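Local coordinates for M152 protein (Murid herpesvirus 1, PDB 4G59) that probably acts as an MHC class I-like immunoevasin that lowers cell-surface display of host NKG2D ligands and class I molecules, at residues Tyr209-Ala214 and Phe250-Pro255; Val7-Asp12 and Trp258-Lys263. All blocks are in the same frame, centred on the assembly; numbering follows the deposited sequence.

Interaction 1: residues Tyr209-Ala214 and Phe250-Pro255. With NAG (2-acetamido-2-deoxy-beta-D-glucopyranose), chain F.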
loop_
_atom_site.group_PDB
_atom_site.type_symbol
_atom_site.label_atom_id
_atom_site.label_comp_id
_atom_site.label_asym_id
_atom_site.label_seq_id
_atom_site.Cartn_x
_atom_site.Cartn_y
_atom_site.Cartn_z
ATOM N N TYR B 209 -2.143 5.471 13.440
ATOM C CA TYR B 209 -3.298 6.336 13.545
ATOM C C TYR B 209 -4.480 5.767 12.785
ATOM O O TYR B 209 -4.331 5.046 11.796
ATOM C CB TYR B 209 -2.983 7.722 12.984
ATOM C CG TYR B 209 -1.789 8.409 13.610
ATOM C CD1 TYR B 209 -1.900 9.100 14.809
ATOM C CD2 TYR B 209 -0.556 8.400 12.973
ATOM C CE1 TYR B 209 -0.792 9.753 15.367
ATOM C CE2 TYR B 209 0.543 9.039 13.514
ATOM C CZ TYR B 209 0.426 9.701 14.705
ATOM O OH TYR B 209 1.543 10.325 15.216
ATOM N N ASN B 210 -5.670 6.093 13.272
ATOM C CA ASN B 210 -6.892 5.712 12.596
ATOM C C ASN B 210 -7.682 6.964 12.253
ATOM O O ASN B 210 -7.987 7.777 13.126
ATOM C CB ASN B 210 -7.727 4.783 13.476
ATOM C CG ASN B 210 -9.015 4.346 12.805
ATOM O OD1 ASN B 210 -9.298 4.730 11.671
ATOM N ND2 ASN B 210 -9.803 3.538 13.505
ATOM N N ILE B 211 -8.021 7.112 10.979
ATOM C CA ILE B 211 -8.830 8.234 10.536
ATOM C C ILE B 211 -10.174 7.694 10.023
ATOM O O ILE B 211 -10.211 6.734 9.246
ATOM C CB ILE B 211 -8.091 9.052 9.468
ATOM C CG1 ILE B 211 -8.927 10.225 8.993
ATOM C CG2 ILE B 211 -7.728 8.211 8.282
ATOM C CD1 ILE B 211 -8.054 11.325 8.357
ATOM N N SER B 212 -11.267 8.287 10.490
ATOM C CA SER B 212 -12.598 7.867 10.100
ATOM C C SER B 212 -13.496 9.094 10.240
ATOM O O SER B 212 -13.038 10.139 10.721
ATOM C CB SER B 212 -13.078 6.715 10.986
ATOM O OG SER B 212 -13.312 7.155 12.317
ATOM N N LEU B 213 -14.751 8.987 9.804
ATOM C CA LEU B 213 -15.684 10.118 9.878
ATOM C C LEU B 213 -16.631 9.908 11.044
ATOM O O LEU B 213 -17.010 8.776 11.331
ATOM C CB LEU B 213 -16.490 10.243 8.585
ATOM C CG LEU B 213 -16.925 11.637 8.146
ATOM C CD1 LEU B 213 -15.703 12.396 7.657
ATOM C CD2 LEU B 213 -18.005 11.557 7.054
ATOM N N ALA B 214 -17.039 10.995 11.695
ATOM C CA ALA B 214 -17.756 10.909 12.969
ATOM C C ALA B 214 -19.055 10.119 12.893
ATOM O O ALA B 214 -19.400 9.388 13.823
ATOM C CB ALA B 214 -18.015 12.294 13.522
ATOM N N PHE B 250 -13.945 14.756 10.499
ATOM C CA PHE B 250 -12.979 13.672 10.448
ATOM C C PHE B 250 -12.499 13.439 11.862
ATOM O O PHE B 250 -12.215 14.395 12.581
ATOM C CB PHE B 250 -11.804 14.059 9.555
ATOM C CG PHE B 250 -12.150 14.098 8.084
ATOM C CD1 PHE B 250 -12.005 12.971 7.307
ATOM C CD2 PHE B 250 -12.608 15.266 7.487
ATOM C CE1 PHE B 250 -12.314 12.994 5.951
ATOM C CE2 PHE B 250 -12.931 15.300 6.119
ATOM C CZ PHE B 250 -12.781 14.163 5.354
ATOM N N VAL B 251 -12.424 12.179 12.275
ATOM C CA VAL B 251 -11.838 11.847 13.572
ATOM C C VAL B 251 -10.540 11.094 13.343
ATOM O O VAL B 251 -10.505 10.104 12.604
ATOM C CB VAL B 251 -12.780 11.015 14.461
ATOM C CG1 VAL B 251 -12.127 10.747 15.820
ATOM C CG2 VAL B 251 -14.087 11.748 14.654
ATOM N N ILE B 252 -9.476 11.600 13.965
ATOM C CA ILE B 252 -8.155 11.010 13.860
ATOM C C ILE B 252 -7.788 10.541 15.245
ATOM O O ILE B 252 -7.745 11.340 16.179
ATOM C CB ILE B 252 -7.139 12.051 13.406
ATOM C CG1 ILE B 252 -7.516 12.597 12.034
ATOM C CG2 ILE B 252 -5.778 11.437 13.319
ATOM C CD1 ILE B 252 -6.699 13.824 11.606
ATOM N N SER B 253 -7.542 9.251 15.401
ATOM C CA SER B 253 -7.280 8.720 16.723
ATOM C C SER B 253 -5.935 8.004 16.821
ATOM O O SER B 253 -5.486 7.350 15.884
ATOM C CB SER B 253 -8.409 7.796 17.141
ATOM O OG SER B 253 -8.284 6.575 16.466
ATOM N N SER B 254 -5.295 8.152 17.975
ATOM C CA SER B 254 -3.951 7.644 18.207
ATOM C C SER B 254 -3.988 6.566 19.279
ATOM O O SER B 254 -4.756 6.662 20.238
ATOM C CB SER B 254 -3.058 8.786 18.675
ATOM O OG SER B 254 -1.862 8.284 19.239
ATOM N N PRO B 255 -3.173 5.519 19.111
ATOM C CA PRO B 255 -3.192 4.448 20.110
ATOM C C PRO B 255 -2.747 4.969 21.475
ATOM O O PRO B 255 -3.028 4.325 22.479
ATOM C CB PRO B 255 -2.160 3.433 19.577
ATOM C CG PRO B 255 -1.924 3.807 18.137
ATOM C CD PRO B 255 -2.265 5.245 17.975
HETATM C C1 NAG F . -10.244 2.235 13.296
HETATM C C2 NAG F . -9.883 1.518 14.592
HETATM C C3 NAG F . -10.348 0.073 14.505
HETATM C C4 NAG F . -11.842 0.086 14.239
HETATM C C5 NAG F . -12.084 0.839 12.937
HETATM C C6 NAG F . -13.561 0.833 12.566
HETATM C C7 NAG F . -7.939 2.229 15.855
HETATM C C8 NAG F . -6.443 2.215 15.981
HETATM N N2 NAG F . -8.452 1.574 14.817
HETATM O O3 NAG F . -10.083 -0.589 15.720
HETATM O O4 NAG F . -12.319 -1.235 14.123
HETATM O O5 NAG F . -11.644 2.168 13.108
HETATM O O6 NAG F . -13.750 1.571 11.380
HETATM O O7 NAG F . -8.630 2.823 16.681
#
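L213 and F250 face one another as a non-hydrogen-bonded pair, and their contact is a methyl group set on a ring. CD1 of L213 stands 3.8 Å from the centroid of the F250 ring, 12° off its normal, a CH-pi contact over the middle of one face. Two residues along, I211 and I252 lie side by side and point the same way. CG1 of I211 is anti to the backbone N (chi1 180°), and CD1 beyond it comes to 3.9 Å from CG1 of I252. This is the tightly packed side. I211 packs on strand 231-238, and F250 on both that strand and 196-203; these strands lie against this sheet in a sandwich consistent with the immunoglobulin-like domain of MHC class I relatives. The Y209 ring reaches the S254 CB obliquely, at 4.0 Å, and its hydroxyl is hydrogen-bonded to the carbonyl O of V205.

The other face, formed by N210, S212, V251 and S253, is looser and more polar. N210 turns CG anti to its backbone N (chi1 -179°), and ND2 is bonded covalently to C1 of the N-acetylglucosamine at 1.4 Å. S253 OG rests 3.5 Å from the CB of N210. The CB of A214 meets CG2 of V251 at 4.1 Å.

Between the faces, four backbone hydrogen bonds join N210 to S253 and S212 to V251, the V251 N to S212 O bond being short at 2.6 Å. N210, I211 and S212 spell an Asn-X-Ser sequon written into a strand, whose alternation sends the asparagine and serine to the sugar-bearing face and the isoleucine to the core. The chemistry thus implies a two-sided strand pair: hydrocarbon inward, glycan outward, with four main-chain bonds between them.

Interaction 2: residues Val7-Asp12 and Trp258-Lys263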
loop_
_atom_site.group_PDB
_atom_site.type_symbol
_atom_site.label_atom_id
_atom_site.label_comp_id
_atom_site.label_asym_id
_atom_site.label_seq_id
_atom_site.Cartn_x
_atom_site.Cartn_y
_atom_site.Cartn_z
ATOM N N VAL B 7 -9.762 22.454 14.781
ATOM C CA VAL B 7 -9.203 21.197 15.244
ATOM C C VAL B 7 -9.356 21.149 16.758
ATOM O O VAL B 7 -8.725 21.939 17.478
ATOM C CB VAL B 7 -7.705 21.111 14.879
ATOM C CG1 VAL B 7 -7.088 19.814 15.388
ATOM C CG2 VAL B 7 -7.522 21.243 13.372
ATOM N N ARG B 8 -10.203 20.243 17.239
ATOM C CA ARG B 8 -10.379 20.032 18.672
ATOM C C ARG B 8 -9.602 18.784 19.082
ATOM O O ARG B 8 -9.696 17.728 18.437
ATOM C CB ARG B 8 -11.863 19.881 19.030
ATOM C CG ARG B 8 -12.691 21.153 18.877
ATOM C CD ARG B 8 -14.179 20.921 19.178
ATOM N NE ARG B 8 -14.940 20.431 18.024
ATOM C CZ ARG B 8 -15.535 19.241 17.955
ATOM N NH1 ARG B 8 -15.474 18.394 18.971
ATOM N NH2 ARG B 8 -16.200 18.891 16.862
ATOM N N ILE B 9 -8.838 18.895 20.157
ATOM C CA ILE B 9 -8.035 17.770 20.606
ATOM C C ILE B 9 -8.566 17.183 21.911
ATOM O O ILE B 9 -8.788 17.912 22.871
ATOM C CB ILE B 9 -6.571 18.182 20.724
ATOM C CG1 ILE B 9 -6.054 18.512 19.336
ATOM C CG2 ILE B 9 -5.738 17.063 21.352
ATOM C CD1 ILE B 9 -4.745 19.256 19.328
ATOM N N PHE B 10 -8.778 15.873 21.941
ATOM C CA PHE B 10 -9.343 15.226 23.121
ATOM C C PHE B 10 -8.339 14.255 23.714
ATOM O O PHE B 10 -7.884 13.329 23.051
ATOM C CB PHE B 10 -10.657 14.512 22.776
ATOM C CG PHE B 10 -11.700 15.425 22.185
ATOM C CD1 PHE B 10 -12.561 16.149 23.007
ATOM C CD2 PHE B 10 -11.806 15.589 20.812
ATOM C CE1 PHE B 10 -13.520 17.011 22.460
ATOM C CE2 PHE B 10 -12.763 16.439 20.267
ATOM C CZ PHE B 10 -13.618 17.148 21.097
ATOM N N GLU B 11 -7.970 14.498 24.957
ATOM C CA GLU B 11 -7.044 13.629 25.644
ATOM C C GLU B 11 -7.691 13.181 26.928
ATOM O O GLU B 11 -8.182 13.995 27.685
ATOM C CB GLU B 11 -5.747 14.374 25.943
ATOM C CG GLU B 11 -5.187 15.099 24.748
ATOM C CD GLU B 11 -4.235 16.203 25.118
ATOM O OE1 GLU B 11 -3.021 16.048 24.899
ATOM O OE2 GLU B 11 -4.707 17.243 25.603
ATOM N N ASP B 12 -7.688 11.886 27.184
ATOM C CA ASP B 12 -8.213 11.410 28.443
ATOM C C ASP B 12 -7.030 10.971 29.269
ATOM O O ASP B 12 -6.535 11.723 30.098
ATOM C CB ASP B 12 -9.169 10.239 28.234
ATOM C CG ASP B 12 -9.678 9.662 29.539
ATOM O OD1 ASP B 12 -9.706 10.398 30.543
ATOM O OD2 ASP B 12 -10.053 8.475 29.562
ATOM N N TRP B 258 -5.165 9.894 22.639
ATOM C CA TRP B 258 -5.771 11.137 22.223
ATOM C C TRP B 258 -6.474 10.976 20.873
ATOM O O TRP B 258 -6.150 10.062 20.112
ATOM C CB TRP B 258 -4.711 12.228 22.158
ATOM C CG TRP B 258 -3.642 12.011 21.120
ATOM C CD1 TRP B 258 -2.402 11.463 21.317
ATOM C CD2 TRP B 258 -3.708 12.373 19.727
ATOM N NE1 TRP B 258 -1.702 11.464 20.133
ATOM C CE2 TRP B 258 -2.475 12.020 19.145
ATOM C CE3 TRP B 258 -4.689 12.969 18.926
ATOM C CZ2 TRP B 258 -2.200 12.233 17.787
ATOM C CZ3 TRP B 258 -4.417 13.182 17.574
ATOM C CH2 TRP B 258 -3.181 12.817 17.021
ATOM N N TYR B 259 -7.448 11.844 20.583
ATOM C CA TYR B 259 -7.997 11.927 19.237
ATOM C C TYR B 259 -8.321 13.365 18.908
ATOM O O TYR B 259 -8.564 14.167 19.815
ATOM C CB TYR B 259 -9.214 11.020 19.054
ATOM C CG TYR B 259 -10.430 11.378 19.869
ATOM C CD1 TYR B 259 -11.425 12.200 19.349
ATOM C CD2 TYR B 259 -10.606 10.865 21.149
ATOM C CE1 TYR B 259 -12.557 12.512 20.089
ATOM C CE2 TYR B 259 -11.732 11.176 21.896
ATOM C CZ TYR B 259 -12.700 11.998 21.362
ATOM O OH TYR B 259 -13.811 12.300 22.113
ATOM N N ALA B 260 -8.310 13.699 17.616
ATOM C CA ALA B 260 -8.611 15.056 17.183
ATOM C C ALA B 260 -9.763 15.045 16.194
ATOM O O ALA B 260 -9.866 14.152 15.348
ATOM C CB ALA B 260 -7.394 15.698 16.554
ATOM N N THR B 261 -10.641 16.037 16.295
ATOM C CA THR B 261 -11.691 16.181 15.299
ATOM C C THR B 261 -11.244 17.314 14.392
ATOM O O THR B 261 -10.687 18.325 14.874
ATOM C CB THR B 261 -13.055 16.507 15.931
ATOM O OG1 THR B 261 -12.933 17.709 16.693
ATOM C CG2 THR B 261 -13.486 15.405 16.867
ATOM N N VAL B 262 -11.455 17.137 13.087
ATOM C CA VAL B 262 -11.087 18.169 12.130
ATOM C C VAL B 262 -12.315 18.397 11.282
ATOM O O VAL B 262 -12.871 17.442 10.731
ATOM C CB VAL B 262 -9.929 17.742 11.214
ATOM C CG1 VAL B 262 -9.365 18.949 10.502
ATOM C CG2 VAL B 262 -8.831 17.025 11.991
ATOM N N LYS B 263 -12.743 19.654 11.180
ATOM C CA LYS B 263 -13.945 19.976 10.419
ATOM C C LYS B 263 -13.990 21.452 10.110
ATOM O O LYS B 263 -13.115 22.189 10.557
ATOM C CB LYS B 263 -15.176 19.595 11.218
ATOM C CG LYS B 263 -15.335 20.419 12.451
ATOM C CD LYS B 263 -16.698 20.174 13.042
ATOM C CE LYS B 263 -16.959 21.181 14.145
ATOM N NZ LYS B 263 -16.952 22.617 13.702
#
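Strand 5-11, an outermost strand of a four-stranded antiparallel sheet, is joined to strand 258-264 where F10 meets Y259 and R8 meets T261, both hydrogen-bonded pairs. Each pair exchanges two backbone bonds; the straightest, F10 N to Y259 O, measures 2.7 Å. Y259 carries CG between its backbone N and carbonyl carbon (chi1 65°), and its ring lies across the side chain of F10. CB of F10 sits over one face of that ring, 3.7 Å from its centroid, in a CH-pi contact displaced toward the rim. The two aromatic planes are inclined by 23° but slid apart, with little overlap; CD2 of F10 and CE1 of Y259 are modelled 3.2 Å apart, a closeness that should be read with caution. T261 follows, its CG2 lying at the edge of the F10 ring, 3.6 Å from CE2. The R8 guanidinium presents a face to T261 OG1, which lies 3.3 Å from CZ and above the plane, where the angles do not suit a hydrogen bond. K263 CE touches NH2 of R8 at the guanidinium edge, and NZ turns to a salt bridge with D6.

In the sandwich, the opposite face of this sheet is the one turned toward strand 185-191. There V7 and V262 lie side by side, CG2 to CG1 4.1 Å, and both touch Y186. CG1 of I9 meets the methyl of A260 at 4.2 Å, and I9 also packs on P181. W258 offers its CB to CG of E11 but swings its indole away from strand 5-11, against Y209, P181 and Y186, with NE1 hydrogen-bonded to D179.

From the N terminus, strand 5-11 comes first, and its partner arrives only near the C terminus: interaction 2 closes a loop of 245 residues with W258-K263. Within it lie the eight-stranded sheet and the helices of the MHC-like platform, so this closure ties the beginning of the chain into the C-terminal sandwich. Interaction 1 closes a much smaller loop of 35 residues, nested wholly inside, which holds strands 220-225 and 231-238 of the facing sheet. The two contacts share one sheet: 250-253 and 258-264 are successive, neighbouring strands, probably hydrogen-bonded through I252 with A260 and F250 with V262. The order across is 5-11, 258-264, 250-253, 210-213.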